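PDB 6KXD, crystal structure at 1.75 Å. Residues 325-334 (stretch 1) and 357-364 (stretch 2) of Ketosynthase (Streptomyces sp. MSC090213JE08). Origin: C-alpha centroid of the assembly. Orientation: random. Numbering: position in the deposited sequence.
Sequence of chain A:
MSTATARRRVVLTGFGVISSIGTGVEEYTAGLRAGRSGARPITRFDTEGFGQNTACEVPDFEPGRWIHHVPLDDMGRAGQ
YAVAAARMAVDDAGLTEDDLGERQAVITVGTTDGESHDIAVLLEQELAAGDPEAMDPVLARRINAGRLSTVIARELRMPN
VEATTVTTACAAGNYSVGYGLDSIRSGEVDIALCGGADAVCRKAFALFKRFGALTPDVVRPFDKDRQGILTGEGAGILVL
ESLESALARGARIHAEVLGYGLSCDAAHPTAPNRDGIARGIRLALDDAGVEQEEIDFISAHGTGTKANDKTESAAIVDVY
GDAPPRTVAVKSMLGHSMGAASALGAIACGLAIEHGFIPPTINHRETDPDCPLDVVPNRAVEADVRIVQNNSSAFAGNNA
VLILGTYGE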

# COMPACT_ATOMS: atom_id res chain seq x y z
N PRO A 325 20.52 21.64 5.10
CA PRO A 325 19.76 22.63 4.36
C PRO A 325 18.56 23.07 5.21
O PRO A 325 18.25 22.45 6.26
N ARG A 326 17.91 24.14 4.76
CA ARG A 326 16.68 24.56 5.36
C ARG A 326 15.70 23.39 5.34
O ARG A 326 15.61 22.70 4.34
N THR A 327 14.99 23.21 6.44
CA THR A 327 14.18 22.07 6.69
C THR A 327 12.82 22.58 7.17
O THR A 327 12.67 23.06 8.26
N VAL A 328 11.81 22.41 6.32
CA VAL A 328 10.50 22.94 6.53
C VAL A 328 9.48 21.81 6.65
O VAL A 328 9.69 20.71 6.12
N ALA A 329 8.39 22.12 7.34
CA ALA A 329 7.32 21.18 7.66
C ALA A 329 5.97 21.70 7.14
O ALA A 329 5.26 22.41 7.81
N VAL A 330 5.59 21.22 5.95
CA VAL A 330 4.31 21.49 5.28
C VAL A 330 3.12 21.12 6.15
O VAL A 330 2.06 21.75 6.05
N LYS A 331 3.27 20.13 7.04
CA LYS A 331 2.20 19.72 7.92
C LYS A 331 1.85 20.83 8.94
O LYS A 331 0.82 20.76 9.60
N SER A 332 2.73 21.82 9.06
CA SER A 332 2.40 22.96 9.90
C SER A 332 1.13 23.59 9.32
O SER A 332 0.25 23.93 10.08
N MET A 333 1.02 23.61 7.98
CA MET A 333 -0.12 24.15 7.29
C MET A 333 -1.21 23.09 7.07
O MET A 333 -2.36 23.29 7.40
N LEU A 334 -0.85 21.93 6.48
CA LEU A 334 -1.86 20.89 6.12
C LEU A 334 -2.38 20.13 7.32
O LEU A 334 -3.38 19.46 7.21
N PHE A 357 10.29 29.13 -4.59
CA PHE A 357 10.01 29.45 -3.19
C PHE A 357 10.19 28.24 -2.27
O PHE A 357 10.25 27.11 -2.72
N ILE A 358 10.27 28.53 -0.98
CA ILE A 358 10.35 27.55 0.06
C ILE A 358 9.19 27.82 1.00
O ILE A 358 9.10 28.90 1.59
N PRO A 359 8.25 26.86 1.13
CA PRO A 359 7.06 27.08 1.92
C PRO A 359 7.47 27.08 3.38
O PRO A 359 8.48 26.46 3.72
N PRO A 360 6.70 27.77 4.25
CA PRO A 360 7.10 27.95 5.64
C PRO A 360 6.68 26.84 6.59
O PRO A 360 5.66 26.16 6.35
N THR A 361 7.43 26.73 7.69
CA THR A 361 6.97 26.10 8.90
C THR A 361 6.26 27.16 9.74
O THR A 361 6.93 28.02 10.34
N ILE A 362 4.93 27.11 9.77
CA ILE A 362 4.09 28.11 10.40
C ILE A 362 3.86 27.73 11.87
O ILE A 362 4.36 26.72 12.33
N ASN A 363 3.15 28.60 12.59
CA ASN A 363 2.93 28.49 14.03
C ASN A 363 4.27 28.34 14.77
O ASN A 363 4.33 27.72 15.84
N HIS A 364 5.34 28.90 14.21
CA HIS A 364 6.67 28.76 14.78
C HIS A 364 6.98 29.93 15.71
O HIS A 364 7.17 31.08 15.23

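The two stretches bury 550 Å² between them, largely through apolar side chains, with two hydrogen bonds joining hydroxyls to backbone amides. Phe357 (chi1 p) takes no part, its side chain lying beyond reach. Ile358 (m, t) points toward stretch 1, where its CG2 packs 3.6 Å from Val328 CG1. Its CD1 covers one face of the Arg326 guanidinium, 3.5 Å from Arg326 CZ. Pro359 also points inward: its CG meets Val328 CG2 at 4.2 Å and Val330 CG2 at 4.3 Å, while its CB lies 4.1 Å from Met333 CE. Its carbonyl O, 3.5 Å from Val328 CB, is buried without a polar partner. The CA-to-CB bond of Pro360 points away, yet its CD still contacts Met333 CE at 3.9 Å, because the m, t, m rotamer of Met333 brings the end of that side chain nearer. Thr361 (m) lies sideways and accepts a hydrogen bond at OG1 from Ala329 N (3.0 Å). Ile362 N then donates to Ser332 OG (3.0 Å, 168°); that hydroxyl, in the p rotamer, itself donates to Ala329 O at 2.7 Å, so it links the two backbones. The Ile362 side chain (p, t) points inward, placing CD1 3.7 Å from Met333 CG. Beyond it, Asn363 contributes little and His364 makes no contact.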

# COMPACT_ATOMS: atom_id res chain seq x y z
CB PRO A 325 19.34 21.90 3.08
CG PRO A 325 19.26 20.45 3.52
CD PRO A 325 20.35 20.28 4.57
CB ARG A 326 16.10 25.76 4.59
CG ARG A 326 16.79 27.07 4.94
CD ARG A 326 16.48 28.19 3.98
NE ARG A 326 17.14 28.02 2.70
CZ ARG A 326 17.18 28.96 1.76
NH1 ARG A 326 16.68 30.15 2.02
NH2 ARG A 326 17.72 28.70 0.58
CB THR A 327 14.87 21.11 7.67
OG1 THR A 327 16.07 20.65 7.06
CG2 THR A 327 13.98 19.96 8.09
CB VAL A 328 10.13 23.88 5.37
CG1 VAL A 328 11.25 24.86 5.09
CG2 VAL A 328 9.73 23.14 4.11
CB ALA A 329 7.30 20.91 9.14
CB VAL A 330 4.29 20.75 3.92
CG1 VAL A 330 2.93 20.78 3.24
CG2 VAL A 330 5.35 21.31 2.99
CB LYS A 331 2.56 18.45 8.70
CG LYS A 331 2.70 17.20 7.83
CD LYS A 331 2.99 15.97 8.63
CE LYS A 331 3.11 14.73 7.76
NZ LYS A 331 4.27 14.83 6.86
CB SER A 332 3.52 23.93 9.99
OG SER A 332 3.83 24.49 8.72
CB MET A 333 0.29 24.73 5.94
CG MET A 333 1.17 25.95 6.04
SD MET A 333 1.89 26.40 4.45
CE MET A 333 3.27 25.25 4.35
CB LEU A 334 -1.20 19.93 5.14
CG LEU A 334 -0.84 20.57 3.81
CD1 LEU A 334 -0.23 19.55 2.87
CD2 LEU A 334 -2.08 21.18 3.18
CB PHE A 357 8.60 30.01 -3.04
CG PHE A 357 7.50 28.98 -3.05
CD1 PHE A 357 7.04 28.42 -1.87
CD2 PHE A 357 6.90 28.62 -4.24
CE1 PHE A 357 6.01 27.50 -1.89
CE2 PHE A 357 5.85 27.71 -4.26
CZ PHE A 357 5.43 27.14 -3.08
CB ILE A 358 11.70 27.58 0.80
CG1 ILE A 358 12.89 27.37 -0.14
CG2 ILE A 358 11.69 26.54 1.91
CD1 ILE A 358 14.20 27.53 0.58
CB PRO A 359 6.16 25.89 1.58
CG PRO A 359 7.13 24.80 1.22
CD PRO A 359 8.28 25.51 0.54
CB PRO A 360 6.32 29.20 6.08
CG PRO A 360 5.08 29.19 5.21
CD PRO A 360 5.45 28.47 3.92
CB THR A 361 8.12 25.45 9.67
OG1 THR A 361 8.95 24.74 8.75
CG2 THR A 361 7.63 24.57 10.80
CB ILE A 362 2.78 28.30 9.61
CG1 ILE A 362 1.77 27.17 9.83
CG2 ILE A 362 3.11 28.51 8.15
CD1 ILE A 362 0.35 27.48 9.33
CB ASN A 363 1.97 27.34 14.37
CG ASN A 363 0.73 27.30 13.50
OD1 ASN A 363 0.15 28.34 13.21
ND2 ASN A 363 0.32 26.11 13.06
CB HIS A 364 7.74 28.64 13.69
CG HIS A 364 9.01 28.02 14.19
ND1 HIS A 364 9.06 26.70 14.60
CD2 HIS A 364 10.25 28.52 14.37
CE1 HIS A 364 10.28 26.41 14.99
NE2 HIS A 364 11.04 27.50 14.85